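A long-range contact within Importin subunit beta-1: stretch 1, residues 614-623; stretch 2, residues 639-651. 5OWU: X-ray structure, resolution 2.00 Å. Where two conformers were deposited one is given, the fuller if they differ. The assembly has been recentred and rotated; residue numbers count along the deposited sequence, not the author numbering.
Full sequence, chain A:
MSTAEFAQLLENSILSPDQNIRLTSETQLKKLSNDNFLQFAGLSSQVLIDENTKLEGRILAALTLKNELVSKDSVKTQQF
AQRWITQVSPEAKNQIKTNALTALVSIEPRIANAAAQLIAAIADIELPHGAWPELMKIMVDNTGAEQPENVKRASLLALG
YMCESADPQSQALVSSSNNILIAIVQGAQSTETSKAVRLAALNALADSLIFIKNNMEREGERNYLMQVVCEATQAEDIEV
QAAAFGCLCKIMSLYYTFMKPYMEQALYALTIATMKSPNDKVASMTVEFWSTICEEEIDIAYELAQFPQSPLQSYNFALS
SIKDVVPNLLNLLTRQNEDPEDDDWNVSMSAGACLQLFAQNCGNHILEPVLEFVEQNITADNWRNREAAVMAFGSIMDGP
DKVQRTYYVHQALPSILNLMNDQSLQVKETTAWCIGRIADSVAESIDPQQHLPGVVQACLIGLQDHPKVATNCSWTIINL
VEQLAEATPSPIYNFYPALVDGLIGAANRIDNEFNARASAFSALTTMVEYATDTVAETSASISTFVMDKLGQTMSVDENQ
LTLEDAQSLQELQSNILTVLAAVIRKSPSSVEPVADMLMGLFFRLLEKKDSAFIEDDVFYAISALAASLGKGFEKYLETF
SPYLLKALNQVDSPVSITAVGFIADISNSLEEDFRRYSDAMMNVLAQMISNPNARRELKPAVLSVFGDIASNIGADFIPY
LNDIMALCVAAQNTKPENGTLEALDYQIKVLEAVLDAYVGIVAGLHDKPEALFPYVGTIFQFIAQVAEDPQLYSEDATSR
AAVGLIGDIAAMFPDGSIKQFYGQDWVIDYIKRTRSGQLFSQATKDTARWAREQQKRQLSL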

# COMPACT_ATOMS: atom_id res chain seq x y z
N ILE A 614 -11.44 -19.49 -11.81
CA ILE A 614 -12.13 -19.71 -10.54
C ILE A 614 -11.48 -20.78 -9.67
O ILE A 614 -11.93 -21.00 -8.55
CB ILE A 614 -13.62 -20.06 -10.76
CG1 ILE A 614 -13.75 -21.31 -11.61
CG2 ILE A 614 -14.35 -18.89 -11.41
CD1 ILE A 614 -15.06 -22.03 -11.41
N GLU A 615 -10.44 -21.46 -10.16
CA GLU A 615 -9.91 -22.59 -9.40
C GLU A 615 -9.41 -22.16 -8.03
O GLU A 615 -9.42 -22.95 -7.09
CB GLU A 615 -8.79 -23.30 -10.17
CG GLU A 615 -7.58 -22.45 -10.51
CD GLU A 615 -6.46 -23.25 -11.16
OE1 GLU A 615 -6.49 -24.50 -11.11
OE2 GLU A 615 -5.54 -22.62 -11.73
N ASP A 616 -8.95 -20.92 -7.90
CA ASP A 616 -8.53 -20.41 -6.60
C ASP A 616 -9.68 -20.43 -5.59
O ASP A 616 -9.54 -20.94 -4.47
CB ASP A 616 -7.96 -19.00 -6.76
CG ASP A 616 -7.14 -18.55 -5.58
OD1 ASP A 616 -6.28 -19.34 -5.12
OD2 ASP A 616 -7.35 -17.41 -5.11
N ASP A 617 -10.83 -19.87 -5.98
CA ASP A 617 -11.99 -19.87 -5.10
C ASP A 617 -12.53 -21.28 -4.87
O ASP A 617 -13.06 -21.57 -3.79
CB ASP A 617 -13.06 -18.96 -5.69
CG ASP A 617 -12.59 -17.52 -5.82
OD1 ASP A 617 -11.98 -17.01 -4.86
OD2 ASP A 617 -12.80 -16.92 -6.90
N VAL A 618 -12.39 -22.16 -5.86
CA VAL A 618 -12.79 -23.55 -5.67
C VAL A 618 -11.91 -24.20 -4.62
O VAL A 618 -12.38 -24.95 -3.76
CB VAL A 618 -12.75 -24.32 -7.00
CG1 VAL A 618 -13.07 -25.79 -6.77
CG2 VAL A 618 -13.73 -23.72 -8.00
N PHE A 619 -10.60 -23.95 -4.69
CA PHE A 619 -9.68 -24.50 -3.71
C PHE A 619 -9.98 -23.96 -2.32
O PHE A 619 -9.87 -24.70 -1.33
CB PHE A 619 -8.24 -24.19 -4.11
CG PHE A 619 -7.60 -25.27 -4.93
CD1 PHE A 619 -8.02 -25.52 -6.22
CD2 PHE A 619 -6.58 -26.03 -4.40
CE1 PHE A 619 -7.43 -26.53 -6.97
CE2 PHE A 619 -5.98 -27.03 -5.14
CZ PHE A 619 -6.41 -27.28 -6.43
N TYR A 620 -10.33 -22.68 -2.22
CA TYR A 620 -10.73 -22.13 -0.92
C TYR A 620 -11.94 -22.88 -0.36
O TYR A 620 -11.98 -23.20 0.83
CB TYR A 620 -11.04 -20.63 -1.06
CG TYR A 620 -9.82 -19.73 -1.01
CD1 TYR A 620 -8.90 -19.83 0.03
CD2 TYR A 620 -9.59 -18.77 -1.99
CE1 TYR A 620 -7.79 -19.01 0.08
CE2 TYR A 620 -8.48 -17.95 -1.94
CZ TYR A 620 -7.58 -18.07 -0.91
OH TYR A 620 -6.47 -17.26 -0.85
N ALA A 621 -12.92 -23.19 -1.21
CA ALA A 621 -14.10 -23.88 -0.72
C ALA A 621 -13.79 -25.34 -0.38
O ALA A 621 -14.33 -25.89 0.59
CB ALA A 621 -15.23 -23.79 -1.74
N ILE A 622 -12.94 -25.98 -1.18
CA ILE A 622 -12.53 -27.35 -0.88
C ILE A 622 -11.79 -27.39 0.45
O ILE A 622 -12.02 -28.27 1.28
CB ILE A 622 -11.68 -27.92 -2.03
CG1 ILE A 622 -12.54 -28.10 -3.28
CG2 ILE A 622 -11.02 -29.24 -1.61
CD1 ILE A 622 -11.77 -28.54 -4.50
N SER A 623 -10.91 -26.42 0.66
CA SER A 623 -10.19 -26.35 1.93
C SER A 623 -11.15 -26.20 3.10
O SER A 623 -10.99 -26.87 4.12
CB SER A 623 -9.19 -25.19 1.90
OG SER A 623 -8.24 -25.38 0.87
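Stretch 2 (639-651) TFSPYLLKALNQV

Stretch 2 lies on stretch 1 as one helix crossing another. Residues 615-623 are helical and continue as helix later in the chain. Residues 639-649 form the second helix, which begins earlier in the chain. It is kinked at Pro642, whose N has no hydrogen to give to the turn before. Their N-to-C directions make an angle of 127°, oblique but nearer antiparallel than parallel (signed crossing angle -127°). Their axes come no closer than 12.4 Å. The gap is bridged largely by side chains, and the Phe619 ring reaches the backbone of stretch 2.

The register follows from the direction. Glu615 sits across from Ala647, CA to CA 9.0 Å. Phe619 sits across from Leu644, CA to CA 8.6 Å. Ile622 sits across from Phe640, CA to CA 9.4 Å.

The main bump is the ring of Phe619. Its CA-to-CB bond points sideways, but chi1 of -93° lies between wells and the ring end comes nearer to stretch 2. The hollow that receives it is made by Phe640, Tyr643, Leu644 and Ala647. Ala647 points toward stretch 1; its side chain is a single methyl, and the ring tip lies close to it: Phe619 CZ is 3.5 Å from Ala647 CB. The ring edge meets the backbone of stretch 2, with Phe619 CZ 3.8 Å from Tyr643 O and Phe619 CE2 4.1 Å from Leu644 CA. Leu644 adds a side-chain contact, Phe619 CE2 to Leu644 CD1 at 4.3 Å. Phe640 CE1 lies over one face of the Phe619 ring.

Phe640 is the answering bump. It points toward stretch 1 with chi1 t and lodges against Phe619 and Ile622, about one helical turn apart. Phe619 CE2 lies 3.6 Å from Phe640 CZ. The two rings meet obliquely, centroids 5.3 Å apart and planes at 50°. Ile622 lies over one face of the Phe640 ring. Its CG2 is 4.1 Å from the ring centroid, a CH-pi contact, and Ile622 CD1 is 3.7 Å from Phe640 CE1.

Tyr643 starts toward stretch 1 but its end leads away, so the nearest its side chain comes to stretch 1 is Tyr643 CB, 4.3 Å from Phe619 CZ.

The other end of the contact is polar. Gln650, the first residue after the helix to leave helical phi/psi, points toward stretch 1, as Glu615 points toward stretch 2. Glu615 OE2 and Gln650 NE2 are 3.7 Å apart, with no direct hydrogen bond. A water bridges the gap, donating to Glu615 OE1 at 2.9 Å and to Gln650 OE1 at 2.5 Å. The contact buries 294 Å² in all, both sides summed.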

# COMPACT_ATOMS: atom_id res chain seq x y z
N THR A 639 -9.16 -38.62 -5.58
CA THR A 639 -9.55 -37.81 -6.72
C THR A 639 -8.97 -36.41 -6.66
O THR A 639 -8.67 -35.81 -7.71
CB THR A 639 -11.07 -37.73 -6.81
OG1 THR A 639 -11.62 -39.05 -6.95
CG2 THR A 639 -11.51 -36.87 -8.00
N PHE A 640 -8.80 -35.84 -5.46
CA PHE A 640 -8.34 -34.47 -5.36
C PHE A 640 -6.83 -34.35 -5.55
O PHE A 640 -6.34 -33.31 -5.99
CB PHE A 640 -8.74 -33.88 -4.00
CG PHE A 640 -8.37 -32.44 -3.83
CD1 PHE A 640 -8.79 -31.49 -4.75
CD2 PHE A 640 -7.62 -32.04 -2.75
CE1 PHE A 640 -8.45 -30.17 -4.58
CE2 PHE A 640 -7.28 -30.71 -2.59
CZ PHE A 640 -7.69 -29.78 -3.50
N SER A 641 -6.08 -35.41 -5.26
CA SER A 641 -4.62 -35.35 -5.27
C SER A 641 -4.04 -34.81 -6.57
O SER A 641 -3.16 -33.94 -6.51
CB SER A 641 -4.05 -36.74 -4.96
OG SER A 641 -2.64 -36.75 -5.14
N PRO A 642 -4.46 -35.27 -7.75
CA PRO A 642 -3.88 -34.70 -8.98
C PRO A 642 -4.05 -33.20 -9.08
O PRO A 642 -3.09 -32.48 -9.39
CB PRO A 642 -4.62 -35.46 -10.10
CG PRO A 642 -5.15 -36.69 -9.45
CD PRO A 642 -5.46 -36.31 -8.04
N TYR A 643 -5.27 -32.70 -8.81
CA TYR A 643 -5.50 -31.27 -8.82
C TYR A 643 -4.60 -30.57 -7.82
O TYR A 643 -3.96 -29.56 -8.14
CB TYR A 643 -6.96 -30.96 -8.50
CG TYR A 643 -7.95 -31.55 -9.48
CD1 TYR A 643 -8.10 -31.01 -10.75
CD2 TYR A 643 -8.75 -32.62 -9.12
CE1 TYR A 643 -9.00 -31.54 -11.63
CE2 TYR A 643 -9.65 -33.15 -10.00
CZ TYR A 643 -9.78 -32.61 -11.25
OH TYR A 643 -10.69 -33.14 -12.12
N LEU A 644 -4.54 -31.08 -6.59
CA LEU A 644 -3.72 -30.46 -5.56
C LEU A 644 -2.27 -30.34 -6.00
O LEU A 644 -1.66 -29.27 -5.90
CB LEU A 644 -3.83 -31.25 -4.26
CG LEU A 644 -2.91 -30.79 -3.12
CD1 LEU A 644 -3.21 -29.35 -2.74
CD2 LEU A 644 -3.07 -31.72 -1.94
N LEU A 645 -1.68 -31.45 -6.46
CA LEU A 645 -0.28 -31.42 -6.87
C LEU A 645 -0.05 -30.45 -8.03
O LEU A 645 0.90 -29.66 -8.01
CB LEU A 645 0.18 -32.84 -7.25
CG LEU A 645 0.81 -33.68 -6.14
CD1 LEU A 645 -0.05 -33.71 -4.88
CD2 LEU A 645 1.08 -35.10 -6.64
N LYS A 646 -0.93 -30.49 -9.04
CA LYS A 646 -0.78 -29.56 -10.15
C LYS A 646 -0.85 -28.11 -9.67
O LYS A 646 -0.05 -27.27 -10.09
CB LYS A 646 -1.86 -29.82 -11.21
CG LYS A 646 -1.79 -28.87 -12.40
CD LYS A 646 -2.70 -29.32 -13.55
CE LYS A 646 -2.20 -30.61 -14.20
NZ LYS A 646 -2.82 -30.87 -15.53
N ALA A 647 -1.79 -27.81 -8.78
CA ALA A 647 -1.91 -26.45 -8.26
C ALA A 647 -0.67 -26.06 -7.47
O ALA A 647 -0.15 -24.95 -7.62
CB ALA A 647 -3.16 -26.33 -7.39
N LEU A 648 -0.18 -26.96 -6.61
CA LEU A 648 0.99 -26.66 -5.80
C LEU A 648 2.19 -26.34 -6.67
O LEU A 648 3.01 -25.48 -6.33
CB LEU A 648 1.30 -27.84 -4.87
CG LEU A 648 0.38 -28.05 -3.67
CD1 LEU A 648 0.58 -29.44 -3.10
CD2 LEU A 648 0.63 -27.00 -2.60
N ASN A 649 2.33 -27.03 -7.81
CA ASN A 649 3.48 -26.80 -8.67
C ASN A 649 3.33 -25.57 -9.56
O ASN A 649 4.33 -25.11 -10.12
CB ASN A 649 3.75 -28.03 -9.53
CG ASN A 649 4.38 -29.15 -8.74
OD1 ASN A 649 5.18 -28.91 -7.84
ND2 ASN A 649 4.03 -30.39 -9.07
N GLN A 650 2.11 -25.04 -9.71
CA GLN A 650 1.91 -23.78 -10.45
C GLN A 650 2.35 -22.62 -9.57
O GLN A 650 1.55 -21.80 -9.10
CB GLN A 650 0.46 -23.62 -10.87
CG GLN A 650 0.04 -24.50 -12.04
CD GLN A 650 -1.43 -24.34 -12.38
OE1 GLN A 650 -2.12 -25.32 -12.68
NE2 GLN A 650 -1.93 -23.11 -12.34
N VAL A 651 3.66 -22.55 -9.35
CA VAL A 651 4.21 -21.57 -8.41
C VAL A 651 4.03 -20.13 -8.89
O VAL A 651 4.08 -19.21 -8.07
CB VAL A 651 5.70 -21.85 -8.15
CG1 VAL A 651 5.87 -23.15 -7.39
CG2 VAL A 651 6.50 -21.87 -9.47
O HOH W 1 -3.98 -25.92 -11.09